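Local coordinates for protein Tae4 (Agrobacterium tumefaciens, PDB 6IJF) that probably cleaves amide bonds in the peptidoglycan of rival bacteria, as a type VI secretion amidase effector with a papain-like cysteine peptidase fold, at residues T31-E36 / C48-S53; R85-L90 / G131-V136; L24-L29 / S37-P42; V119-I124 / T143-A148; I54-V57 / N62-P65. One frame throughout, in Å; residues are numbered along the deposited sequence.

Contact 1 of 5, residues T31-E36 / C48-S53; sequences TEIGWE and CAIRVS
Ile50 reaches out from helix 48-58 and meets two side chains, Ile33 and Trp35, with different branches. Its CD1 lies 3.8 Å from CZ3 of the Trp35 indole and approaches the ring obliquely. Its CG2 lies 4.1 Å from CD1 of Ile33. With chi1 at -60°, CG1 of Ile50 stands beside the backbone N and takes CD1 to the indole, while CG2, anti to the N, faces Ile33. Ile33 and Trp35 also pack on each other. CD1 of Ile33 sits over the centre of the indole, 3.5 Å above its plane. It gets there because CG1 of Ile33 takes the crowded position between backbone N and carbonyl carbon (chi1 63°), with the chain extended beyond it. Gly34, between the two, has positive phi and closes helix 26-33 with a Schellman motif; its N bonds to Thr31 O at 3.2 Å. This turn lets residues 33 and 35 face helix 48-58 together. The indole is also fixed at its polar edge, where NE1 bonds to Arg69 O, and its ring meets His68. On helix 48-58, Ser53 OG bonds to Ala49 O at 2.7 Å, from the face of that carbonyl opposite Ser53 N. The contact is buried helix packing. It sets the C-terminal end of helix 26-33 against the helix that starts at Cys48, consistent with the central nucleophile helix of papain-like cysteine peptidases.

Contact 2 of 5, residues R85-L90 / G131-V136; sequences RRLATL and GHIDLV
Leu87 of helix 84-92 packs on Ile133 of strand 131-137, a helix-on-sheet contact in the core of what is probably a papain-like fold. The side chain of Ile133 carries the strand's half of it. From CB, which points toward the helix, it splits into two branches. CG2 lies in the position between backbone N and carbonyl carbon and meets CD2 of Leu87 at 4.1 Å. CG1 runs anti to the N (chi1 -167°) and carries CD1 on in an extended line. CD1 lies 4.2 Å from both CG and CD2 of Leu87. It also reaches the helix backbone, 4.2 Å from CA of Ala88. Leu87 and Ile133 cross at about a right angle. Leu87 also touches Ala49 and Val52 of helix 48-58, so the leucine is shared between the sheet and that helix. The residues on either side of Ile133, His132 and Asp134, do not touch segment 85-90. With Cys48 they fit a Cys-His-Asp triad, as expected for a clan CA peptidase. His132 NE2 donates to Asp134 OD2 at 2.8 Å, in the plane of the imidazole but on the anti side of the carboxylate, 31° out of its plane.

Contact 3 of 5, residues L24-L29 / S37-P42; sequences LSQRDL and SFIGNP
Ile39 and Arg27 meet by van der Waals contact between the loop and the first turn of helix 26-33. CD1 of Ile39 lies 3.6 Å from Arg27 O and 3.8 Å from Arg27 CA, so it rests on the helix backbone. It is also 4.1 Å from CG of Arg27, near the base of that side chain. The two side chains meet obliquely. CG1 of Ile39 stands beside its backbone N (chi1 -59°), which carries CD1 toward the helix and leaves CG2 for Gln26. The arginine chain bends at chi3 (72°) and its end leads away from segment 37-42; its NH1 pairs instead with an acidic side chain of another protein chain. Gln26 brings a polar end to the contact. Its chain is extended and runs past Ile39 in the opposite direction, with OE1 3.7 Å from CG2 of Ile39. OE1 is equally near Gly40 N, at 3.7 Å, while NE2 makes a weak hydrogen bond to Tyr44 O. The loop that receives them is a type II beta turn from Phe38 to Asn41, closed by Asn41 N to Phe38 O. Gly40 takes the positive phi expected at the third position of such a turn. The other motif is the helix start. Ser25 is the N-cap, and its OG accepts from Asp28 N at 3.1 Å. The end of the Phe38 side chain leads away from segment 24-29; its ring stacks on Tyr44 and meets Trp35 edge to face.

Contact 4 of 5, residues V119-I124 / T143-A148; sequences VAFNNI and TQCASA
In the antiparallel sheet, strands 116-122 and 144-145 flank strand 131-137, and their side chains meet across it on one side. Cys145 is the residue from the outer strand. Its SG lies at the edge of the Phe121 ring, in the ring plane, 3.7 Å from CZ and 3.9 Å from CE2. The sulfur is 4.9 Å from the ring centroid, 83° off the normal, so this is an edge-on sulfur-aromatic contact. SG stands beside the backbone N of Cys145, anti to its carbonyl carbon (chi1 -61°), which turns it toward Phe121 and Val119 of strand 116-122. The same sulfur is 4.1 Å from CG1 of Val119. The other valine methyl, CG2, lies over one face of the Phe121 ring, displaced toward its rim. The phenyl thus has the valine on a face and the sulfur at its edge. This sulfur belongs to the Cys145-Cys149 disulfide, which closes a short loop directly after strand 144-145. Ala148 is in that loop, and its O lies 4.0 Å from CE2 of Phe121, placed obliquely to the ring. The loop also approaches the probable catalytic residues: Ser147 N and Ala148 N both bond to Asp134 OD2, so two backbone amides hold the carboxylate that pairs with His132. Phe121 packs on His132 as well. Ile156 of strand 155-160, the other neighbour of strand 116-122, touches both Val119 and Phe121.

Contact 5 of 5, residues I54-V57 / N62-P65; sequences IAFV and NIVP
Ile63 and Phe56 make the closest apolar contact. CD1 of Ile63 lies 3.9 Å from CB of Phe56, at the root of the aromatic side chain, and it approaches the ring itself only obliquely. Both side-chain torsions of Ile63 put it there: CG1 stands beside the backbone N (chi1 -60°), and the chain then folds at chi2 (-53°) instead of extending. The Phe56 side chain also touches Met91 of helix 84-92 and Leu9 of helix 6-11. Val57 adds a looser apolar contact, with CG2 4.4 Å from CG1 of Ile63. The side chain of Asn62 lies beside that of Val57, pointing the same way, with OD1 4.1 Å from Val57 CG2. In the fold this is a helix end and the loop that returns along it. The chain leaves helix 48-58, turns at residues 59-61 and lays Asn62 and Ile63 back against the last turns, before strand 68-69. Ile63 also touches Leu90 and Met91, so it sits between helices 48-58 and 84-92. The polar interactions start at Asn62, where OD1 accepts from Ile63 N at 2.8 Å, a bent bond with an N-H...O angle of 131°. The donor lies above the carbonyl plane. Gly79 N is a second donor to OD1. Asn62 O and Val64 N are both bonded to Tyr96 OH, and the peptide bond before Pro65 is cis.

In the fold
From the N terminus, contact 3 closes first, bringing the loop after helix 26-33 back to the start of that helix. Contact 1 crosses it, since its first segment lies between those of contact 3, and ties the helix end to helix 48-58. Contact 5 follows in series and closes the short loop after helix 48-58. Contact 2 opens later and joins helix 84-92 to strand 131-137. Contact 4 crosses contact 2 and links strands either side of 131-137. Contacts 1 and 2 meet where Cys48 CB lies 3.4 Å from His132 ND1, which brings helix and sheet together at the probable active site. Contact 3 lies at the periphery, its centre about 17 Å from the centre of the chain.

Contact 1 of 5, residues T31-E36 / C48-S53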
# COMPACT_ATOMS: atom_id res chain seq x y z
N THR C 31 -6.55 28.49 -8.02
CA THR C 31 -5.98 29.63 -8.79
C THR C 31 -6.66 29.68 -10.16
O THR C 31 -7.09 30.77 -10.56
CB THR C 31 -4.45 29.58 -8.89
OG1 THR C 31 -3.98 29.55 -7.54
CG2 THR C 31 -3.87 30.78 -9.62
N GLU C 32 -6.81 28.55 -10.85
CA GLU C 32 -7.34 28.58 -12.23
C GLU C 32 -8.73 29.24 -12.21
O GLU C 32 -9.01 30.00 -13.14
CB GLU C 32 -7.40 27.19 -12.87
CG GLU C 32 -7.92 27.21 -14.29
CD GLU C 32 -7.95 25.87 -14.98
OE1 GLU C 32 -7.19 24.97 -14.53
OE2 GLU C 32 -8.67 25.74 -16.00
N ILE C 33 -9.55 28.96 -11.18
CA ILE C 33 -10.98 29.38 -11.17
C ILE C 33 -11.17 30.63 -10.32
O ILE C 33 -12.32 31.11 -10.24
CB ILE C 33 -11.90 28.23 -10.72
CG1 ILE C 33 -11.63 27.79 -9.28
CG2 ILE C 33 -11.81 27.08 -11.71
CD1 ILE C 33 -12.66 26.81 -8.76
N GLY C 34 -10.11 31.17 -9.73
CA GLY C 34 -10.16 32.47 -9.04
C GLY C 34 -10.61 32.33 -7.60
O GLY C 34 -11.16 33.30 -7.06
N TRP C 35 -10.35 31.19 -6.97
CA TRP C 35 -10.75 30.93 -5.56
C TRP C 35 -9.52 30.91 -4.66
O TRP C 35 -9.54 30.15 -3.67
CB TRP C 35 -11.48 29.60 -5.45
CG TRP C 35 -12.81 29.54 -6.12
CD1 TRP C 35 -13.33 30.38 -7.07
CD2 TRP C 35 -13.79 28.53 -5.89
NE1 TRP C 35 -14.58 29.94 -7.44
CE2 TRP C 35 -14.88 28.81 -6.73
CE3 TRP C 35 -13.84 27.41 -5.05
CZ2 TRP C 35 -16.02 28.01 -6.75
CZ3 TRP C 35 -14.98 26.63 -5.06
CH2 TRP C 35 -16.05 26.93 -5.90
N GLU C 36 -8.49 31.69 -4.98
CA GLU C 36 -7.22 31.70 -4.20
C GLU C 36 -7.52 31.90 -2.71
O GLU C 36 -6.84 31.31 -1.87
CB GLU C 36 -6.27 32.83 -4.65
CG GLU C 36 -5.71 32.63 -6.05
CD GLU C 36 -6.53 33.27 -7.16
OE1 GLU C 36 -7.77 33.22 -7.09
OE2 GLU C 36 -5.91 33.78 -8.11
N CYS C 48 -13.61 17.17 -4.53
CA CYS C 48 -14.04 16.16 -5.54
C CYS C 48 -15.17 16.73 -6.41
O CYS C 48 -15.10 16.53 -7.65
CB CYS C 48 -14.45 14.83 -4.91
SG CYS C 48 -15.95 14.87 -3.87
N ALA C 49 -16.15 17.43 -5.83
CA ALA C 49 -17.33 17.93 -6.58
C ALA C 49 -16.96 19.17 -7.44
O ALA C 49 -17.52 19.31 -8.56
CB ALA C 49 -18.48 18.24 -5.64
N ILE C 50 -16.04 20.01 -6.98
CA ILE C 50 -15.41 21.10 -7.80
C ILE C 50 -14.76 20.50 -9.05
O ILE C 50 -14.99 20.99 -10.18
CB ILE C 50 -14.38 21.88 -6.96
CG1 ILE C 50 -15.02 22.53 -5.74
CG2 ILE C 50 -13.65 22.90 -7.81
CD1 ILE C 50 -14.02 22.98 -4.69
N ARG C 51 -13.98 19.44 -8.88
CA ARG C 51 -13.21 18.84 -10.00
C ARG C 51 -14.20 18.26 -11.01
O ARG C 51 -14.03 18.48 -12.23
CB ARG C 51 -12.19 17.83 -9.45
CG ARG C 51 -11.13 18.48 -8.59
CD ARG C 51 -10.21 17.48 -7.90
NE ARG C 51 -9.21 18.15 -7.09
CZ ARG C 51 -8.05 18.60 -7.56
NH1 ARG C 51 -7.76 18.48 -8.84
NH2 ARG C 51 -7.18 19.14 -6.73
N VAL C 52 -15.24 17.55 -10.55
CA VAL C 52 -16.25 16.98 -11.50
C VAL C 52 -17.06 18.11 -12.16
O VAL C 52 -17.28 18.02 -13.41
CB VAL C 52 -17.13 15.91 -10.84
CG1 VAL C 52 -18.27 15.51 -11.77
CG2 VAL C 52 -16.31 14.67 -10.45
N SER C 53 -17.46 19.14 -11.42
CA SER C 53 -18.16 20.34 -11.98
C SER C 53 -17.34 20.93 -13.14
O SER C 53 -17.89 21.11 -14.24
CB SER C 53 -18.40 21.40 -10.94
OG SER C 53 -19.23 20.94 -9.90

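Contact 2 of 5, residues R85-L90 / G131-V136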
# COMPACT_ATOMS: atom_id res chain seq x y z
N ARG C 85 -22.77 15.51 -2.17
CA ARG C 85 -24.18 14.99 -2.09
C ARG C 85 -25.08 15.76 -3.08
O ARG C 85 -25.84 15.12 -3.86
CB ARG C 85 -24.68 15.06 -0.63
CG ARG C 85 -26.02 14.36 -0.41
CD ARG C 85 -26.62 14.61 0.98
NE ARG C 85 -25.65 14.81 2.06
CZ ARG C 85 -25.00 13.84 2.72
NH1 ARG C 85 -25.18 12.57 2.39
NH2 ARG C 85 -24.16 14.16 3.69
N ARG C 86 -25.01 17.10 -3.06
CA ARG C 86 -25.82 17.95 -3.97
C ARG C 86 -25.42 17.69 -5.42
O ARG C 86 -26.34 17.56 -6.24
CB ARG C 86 -25.69 19.43 -3.60
CG ARG C 86 -26.41 19.77 -2.30
CD ARG C 86 -26.99 21.18 -2.33
NE ARG C 86 -25.89 22.12 -2.34
CZ ARG C 86 -25.09 22.37 -1.31
NH1 ARG C 86 -24.12 23.26 -1.43
NH2 ARG C 86 -25.26 21.74 -0.16
N LEU C 87 -24.12 17.52 -5.74
CA LEU C 87 -23.75 17.24 -7.15
C LEU C 87 -24.31 15.87 -7.56
O LEU C 87 -24.78 15.76 -8.70
CB LEU C 87 -22.23 17.34 -7.34
CG LEU C 87 -21.74 17.13 -8.79
CD1 LEU C 87 -22.34 18.14 -9.74
CD2 LEU C 87 -20.23 17.19 -8.87
N ALA C 88 -24.23 14.85 -6.71
CA ALA C 88 -24.72 13.48 -7.03
C ALA C 88 -26.24 13.52 -7.29
O ALA C 88 -26.70 12.93 -8.25
CB ALA C 88 -24.39 12.54 -5.89
N THR C 89 -26.97 14.26 -6.46
CA THR C 89 -28.42 14.56 -6.63
C THR C 89 -28.68 15.19 -8.01
O THR C 89 -29.54 14.70 -8.75
CB THR C 89 -28.89 15.45 -5.47
OG1 THR C 89 -28.63 14.69 -4.28
CG2 THR C 89 -30.35 15.84 -5.59
N LEU C 90 -27.93 16.23 -8.37
CA LEU C 90 -28.11 16.92 -9.66
C LEU C 90 -27.86 15.96 -10.81
O LEU C 90 -28.62 15.99 -11.80
CB LEU C 90 -27.13 18.10 -9.70
CG LEU C 90 -27.15 18.93 -10.97
CD1 LEU C 90 -27.05 20.40 -10.58
CD2 LEU C 90 -26.01 18.56 -11.91
N GLY C 131 -19.47 11.85 0.79
CA GLY C 131 -18.71 10.81 0.08
C GLY C 131 -17.90 11.42 -1.04
O GLY C 131 -17.45 12.57 -0.89
N HIS C 132 -17.62 10.65 -2.08
CA HIS C 132 -16.64 11.00 -3.13
C HIS C 132 -17.31 10.81 -4.48
O HIS C 132 -17.95 9.77 -4.69
CB HIS C 132 -15.38 10.14 -3.00
CG HIS C 132 -14.33 10.45 -4.02
ND1 HIS C 132 -13.65 11.64 -4.01
CD2 HIS C 132 -13.88 9.73 -5.07
CE1 HIS C 132 -12.80 11.66 -5.03
NE2 HIS C 132 -12.90 10.49 -5.69
N ILE C 133 -17.16 11.80 -5.35
CA ILE C 133 -17.63 11.68 -6.76
C ILE C 133 -16.44 11.87 -7.69
O ILE C 133 -15.51 12.65 -7.34
CB ILE C 133 -18.78 12.68 -7.01
CG1 ILE C 133 -19.47 12.36 -8.32
CG2 ILE C 133 -18.29 14.13 -6.90
CD1 ILE C 133 -20.79 13.06 -8.48
N ASP C 134 -16.41 11.12 -8.78
CA ASP C 134 -15.18 10.97 -9.58
C ASP C 134 -15.58 10.42 -10.94
O ASP C 134 -16.77 10.11 -11.14
CB ASP C 134 -14.17 10.05 -8.86
CG ASP C 134 -12.71 10.33 -9.16
OD1 ASP C 134 -12.41 10.82 -10.26
OD2 ASP C 134 -11.89 10.13 -8.26
N LEU C 135 -14.61 10.33 -11.84
CA LEU C 135 -14.73 9.63 -13.13
C LEU C 135 -14.00 8.31 -13.02
O LEU C 135 -12.94 8.23 -12.38
CB LEU C 135 -14.10 10.46 -14.27
CG LEU C 135 -14.64 11.88 -14.43
CD1 LEU C 135 -14.08 12.52 -15.67
CD2 LEU C 135 -16.16 11.93 -14.43
N VAL C 136 -14.54 7.28 -13.63
CA VAL C 136 -13.97 5.92 -13.50
C VAL C 136 -13.83 5.32 -14.89
O VAL C 136 -14.70 5.57 -15.75
CB VAL C 136 -14.81 5.07 -12.54
CG1 VAL C 136 -16.25 4.87 -13.01
CG2 VAL C 136 -14.13 3.71 -12.28

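Contact 3 of 5, residues L24-L29 / S37-P42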
# COMPACT_ATOMS: atom_id res chain seq x y z
N LEU C 24 -3.67 18.34 -10.77
CA LEU C 24 -3.67 19.77 -10.45
C LEU C 24 -3.93 19.89 -8.94
O LEU C 24 -4.96 19.35 -8.50
CB LEU C 24 -4.76 20.39 -11.33
CG LEU C 24 -4.66 21.89 -11.58
CD1 LEU C 24 -3.41 22.19 -12.40
CD2 LEU C 24 -5.93 22.41 -12.27
N SER C 25 -2.96 20.41 -8.18
CA SER C 25 -3.03 20.58 -6.70
C SER C 25 -4.23 21.45 -6.34
O SER C 25 -4.73 22.19 -7.23
CB SER C 25 -1.76 21.20 -6.15
OG SER C 25 -1.67 22.53 -6.60
N GLN C 26 -4.68 21.41 -5.10
CA GLN C 26 -5.81 22.29 -4.66
C GLN C 26 -5.40 23.74 -4.95
O GLN C 26 -6.21 24.48 -5.46
CB GLN C 26 -6.09 22.14 -3.17
CG GLN C 26 -7.32 22.94 -2.77
CD GLN C 26 -7.32 23.35 -1.32
OE1 GLN C 26 -6.31 23.77 -0.77
NE2 GLN C 26 -8.48 23.28 -0.70
N ARG C 27 -4.15 24.10 -4.66
CA ARG C 27 -3.61 25.48 -4.80
C ARG C 27 -3.76 25.91 -6.27
O ARG C 27 -4.32 26.99 -6.53
CB ARG C 27 -2.17 25.48 -4.30
CG ARG C 27 -1.43 26.79 -4.49
CD ARG C 27 -0.12 26.69 -3.72
NE ARG C 27 0.83 25.77 -4.37
CZ ARG C 27 1.90 25.19 -3.79
NH1 ARG C 27 2.15 25.35 -2.50
NH2 ARG C 27 2.76 24.51 -4.51
N ASP C 28 -3.36 25.06 -7.21
CA ASP C 28 -3.44 25.37 -8.66
C ASP C 28 -4.90 25.34 -9.13
O ASP C 28 -5.29 26.22 -9.92
CB ASP C 28 -2.54 24.45 -9.48
CG ASP C 28 -1.05 24.80 -9.36
OD1 ASP C 28 -0.72 26.00 -9.25
OD2 ASP C 28 -0.23 23.86 -9.31
N LEU C 29 -5.67 24.35 -8.71
CA LEU C 29 -7.11 24.25 -9.11
C LEU C 29 -7.83 25.56 -8.74
O LEU C 29 -8.60 26.10 -9.57
CB LEU C 29 -7.72 23.06 -8.39
CG LEU C 29 -9.22 22.88 -8.60
CD1 LEU C 29 -9.49 22.27 -9.97
CD2 LEU C 29 -9.81 22.01 -7.51
N SER C 37 -8.52 32.72 -2.39
CA SER C 37 -8.84 33.11 -0.99
C SER C 37 -9.41 31.94 -0.21
O SER C 37 -9.44 32.05 1.02
CB SER C 37 -9.77 34.30 -0.98
OG SER C 37 -11.09 33.91 -1.37
N PHE C 38 -9.86 30.84 -0.85
CA PHE C 38 -10.35 29.62 -0.15
C PHE C 38 -9.23 28.59 0.08
O PHE C 38 -9.54 27.53 0.68
CB PHE C 38 -11.50 28.98 -0.93
CG PHE C 38 -12.73 29.82 -1.09
CD1 PHE C 38 -12.97 30.93 -0.28
CD2 PHE C 38 -13.70 29.48 -2.03
CE1 PHE C 38 -14.11 31.70 -0.44
CE2 PHE C 38 -14.85 30.25 -2.19
CZ PHE C 38 -15.05 31.35 -1.39
N ILE C 39 -8.01 28.81 -0.43
CA ILE C 39 -6.93 27.78 -0.33
C ILE C 39 -6.60 27.63 1.15
O ILE C 39 -6.19 28.62 1.75
CB ILE C 39 -5.68 28.12 -1.18
CG1 ILE C 39 -6.01 28.26 -2.66
CG2 ILE C 39 -4.59 27.07 -0.95
CD1 ILE C 39 -4.89 28.84 -3.49
N GLY C 40 -6.85 26.45 1.74
CA GLY C 40 -6.54 26.17 3.15
C GLY C 40 -7.66 26.59 4.09
O GLY C 40 -7.52 26.33 5.30
N ASN C 41 -8.75 27.17 3.57
CA ASN C 41 -10.02 27.36 4.32
C ASN C 41 -10.64 25.97 4.51
O ASN C 41 -10.90 25.27 3.53
CB ASN C 41 -10.98 28.31 3.59
CG ASN C 41 -12.39 28.37 4.15
OD1 ASN C 41 -12.91 27.43 4.74
ND2 ASN C 41 -13.09 29.40 3.74
N PRO C 42 -10.92 25.55 5.77
CA PRO C 42 -11.31 24.18 6.05
C PRO C 42 -12.66 23.78 5.44
O PRO C 42 -12.91 22.59 5.32
CB PRO C 42 -11.34 24.10 7.58
CG PRO C 42 -11.58 25.54 8.01
CD PRO C 42 -10.86 26.38 6.98

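Contact 4 of 5, residues V119-I124 / T143-A148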
# COMPACT_ATOMS: atom_id res chain seq x y z
N VAL C 119 -18.90 8.14 -11.10
CA VAL C 119 -19.12 7.23 -9.94
C VAL C 119 -19.26 8.08 -8.68
O VAL C 119 -18.48 9.03 -8.53
CB VAL C 119 -18.00 6.18 -9.80
CG1 VAL C 119 -16.64 6.80 -9.58
CG2 VAL C 119 -18.35 5.17 -8.71
N ALA C 120 -20.19 7.71 -7.81
CA ALA C 120 -20.39 8.31 -6.49
C ALA C 120 -20.29 7.22 -5.43
O ALA C 120 -21.03 6.23 -5.53
CB ALA C 120 -21.72 9.00 -6.46
N PHE C 121 -19.35 7.40 -4.51
CA PHE C 121 -19.11 6.55 -3.32
C PHE C 121 -19.81 7.26 -2.17
O PHE C 121 -19.32 8.32 -1.74
CB PHE C 121 -17.62 6.36 -3.08
CG PHE C 121 -16.86 5.77 -4.25
CD1 PHE C 121 -16.81 4.40 -4.46
CD2 PHE C 121 -16.17 6.59 -5.13
CE1 PHE C 121 -16.11 3.87 -5.54
CE2 PHE C 121 -15.44 6.06 -6.18
CZ PHE C 121 -15.42 4.70 -6.40
N ASN C 122 -20.94 6.71 -1.72
CA ASN C 122 -21.82 7.38 -0.72
C ASN C 122 -21.51 6.85 0.69
O ASN C 122 -21.50 5.61 0.85
CB ASN C 122 -23.29 7.18 -1.04
CG ASN C 122 -23.61 7.51 -2.47
OD1 ASN C 122 -24.00 6.63 -3.24
ND2 ASN C 122 -23.36 8.75 -2.85
N ASN C 123 -21.29 7.74 1.65
CA ASN C 123 -21.12 7.43 3.09
C ASN C 123 -19.87 6.58 3.30
O ASN C 123 -19.95 5.33 3.45
CB ASN C 123 -22.42 6.82 3.64
CG ASN C 123 -23.61 7.67 3.28
OD1 ASN C 123 -23.63 8.87 3.57
ND2 ASN C 123 -24.56 7.09 2.58
N ILE C 124 -18.72 7.23 3.33
CA ILE C 124 -17.40 6.58 3.53
C ILE C 124 -17.07 6.48 5.01
O ILE C 124 -17.06 7.48 5.71
CB ILE C 124 -16.31 7.36 2.75
CG1 ILE C 124 -16.66 7.33 1.25
CG2 ILE C 124 -14.92 6.83 3.08
CD1 ILE C 124 -16.09 8.48 0.43
N THR C 143 -10.82 -1.31 -11.57
CA THR C 143 -11.44 0.02 -11.80
C THR C 143 -10.39 1.07 -11.45
O THR C 143 -9.68 0.89 -10.45
CB THR C 143 -12.73 0.22 -11.00
OG1 THR C 143 -12.43 -0.05 -9.63
CG2 THR C 143 -13.83 -0.70 -11.48
N GLN C 144 -10.26 2.09 -12.28
CA GLN C 144 -9.35 3.21 -12.01
C GLN C 144 -10.19 4.49 -12.00
O GLN C 144 -10.76 4.87 -13.03
CB GLN C 144 -8.10 3.18 -12.91
CG GLN C 144 -6.85 3.04 -12.03
CD GLN C 144 -5.74 2.18 -12.61
OE1 GLN C 144 -5.99 1.32 -13.44
NE2 GLN C 144 -4.51 2.44 -12.17
N CYS C 145 -10.28 5.09 -10.83
CA CYS C 145 -10.86 6.44 -10.66
C CYS C 145 -9.77 7.45 -11.00
O CYS C 145 -8.58 7.23 -10.69
CB CYS C 145 -11.46 6.58 -9.27
SG CYS C 145 -12.80 5.39 -8.96
N ALA C 146 -10.19 8.58 -11.53
CA ALA C 146 -9.29 9.68 -11.94
C ALA C 146 -8.58 10.27 -10.72
O ALA C 146 -7.38 10.61 -10.85
CB ALA C 146 -10.08 10.71 -12.71
N SER C 147 -9.27 10.40 -9.58
CA SER C 147 -8.69 10.96 -8.33
C SER C 147 -8.55 9.90 -7.22
O SER C 147 -7.46 9.82 -6.62
CB SER C 147 -9.47 12.13 -7.85
OG SER C 147 -9.17 13.26 -8.59
N ALA C 148 -9.58 9.12 -6.93
CA ALA C 148 -9.54 8.12 -5.84
C ALA C 148 -10.79 7.25 -5.89
O ALA C 148 -11.83 7.76 -6.26
CB ALA C 148 -9.47 8.86 -4.52

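Contact 5 of 5, residues I54-V57 / N62-P65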
# COMPACT_ATOMS: atom_id res chain seq x y z
N ILE C 54 -16.04 21.12 -12.94
CA ILE C 54 -15.14 21.76 -13.95
C ILE C 54 -15.08 20.89 -15.21
O ILE C 54 -15.18 21.45 -16.33
CB ILE C 54 -13.76 22.02 -13.35
CG1 ILE C 54 -13.86 23.18 -12.36
CG2 ILE C 54 -12.73 22.27 -14.43
CD1 ILE C 54 -12.71 23.29 -11.41
N ALA C 55 -14.97 19.57 -15.05
CA ALA C 55 -14.96 18.64 -16.19
C ALA C 55 -16.21 18.87 -17.06
O ALA C 55 -16.08 18.94 -18.32
CB ALA C 55 -14.85 17.21 -15.71
N PHE C 56 -17.38 18.98 -16.44
CA PHE C 56 -18.68 19.18 -17.16
C PHE C 56 -18.69 20.57 -17.84
O PHE C 56 -18.89 20.64 -19.07
CB PHE C 56 -19.87 18.96 -16.23
CG PHE C 56 -20.29 17.51 -16.14
CD1 PHE C 56 -21.06 16.95 -17.13
CD2 PHE C 56 -19.82 16.68 -15.14
CE1 PHE C 56 -21.43 15.60 -17.09
CE2 PHE C 56 -20.17 15.34 -15.09
CZ PHE C 56 -21.00 14.81 -16.06
N VAL C 57 -18.43 21.62 -17.07
CA VAL C 57 -18.40 23.01 -17.59
C VAL C 57 -17.49 23.09 -18.81
O VAL C 57 -17.94 23.57 -19.84
CB VAL C 57 -17.95 23.99 -16.51
CG1 VAL C 57 -17.61 25.35 -17.11
CG2 VAL C 57 -18.99 24.12 -15.43
N ASN C 62 -23.23 23.15 -18.31
CA ASN C 62 -23.21 24.00 -17.10
C ASN C 62 -23.92 23.25 -15.97
O ASN C 62 -24.83 22.44 -16.26
CB ASN C 62 -23.81 25.40 -17.37
CG ASN C 62 -23.46 26.40 -16.28
OD1 ASN C 62 -22.60 26.14 -15.42
ND2 ASN C 62 -24.11 27.56 -16.32
N ILE C 63 -23.50 23.53 -14.75
CA ILE C 63 -24.02 22.92 -13.50
C ILE C 63 -25.02 23.92 -12.92
O ILE C 63 -24.55 24.90 -12.33
CB ILE C 63 -22.84 22.65 -12.52
CG1 ILE C 63 -21.81 21.68 -13.12
CG2 ILE C 63 -23.35 22.17 -11.17
CD1 ILE C 63 -22.39 20.37 -13.64
N VAL C 64 -26.34 23.63 -13.06
CA VAL C 64 -27.46 24.52 -12.64
C VAL C 64 -28.54 23.69 -11.94
O VAL C 64 -29.05 22.70 -12.49
CB VAL C 64 -28.02 25.29 -13.85
CG1 VAL C 64 -26.90 26.01 -14.57
CG2 VAL C 64 -28.78 24.41 -14.84
N PRO C 65 -28.92 24.02 -10.69
CA PRO C 65 -28.34 25.12 -9.94
C PRO C 65 -26.92 24.80 -9.44
O PRO C 65 -26.51 23.64 -9.51
CB PRO C 65 -29.26 25.28 -8.72
CG PRO C 65 -29.89 23.90 -8.55
CD PRO C 65 -29.97 23.32 -9.93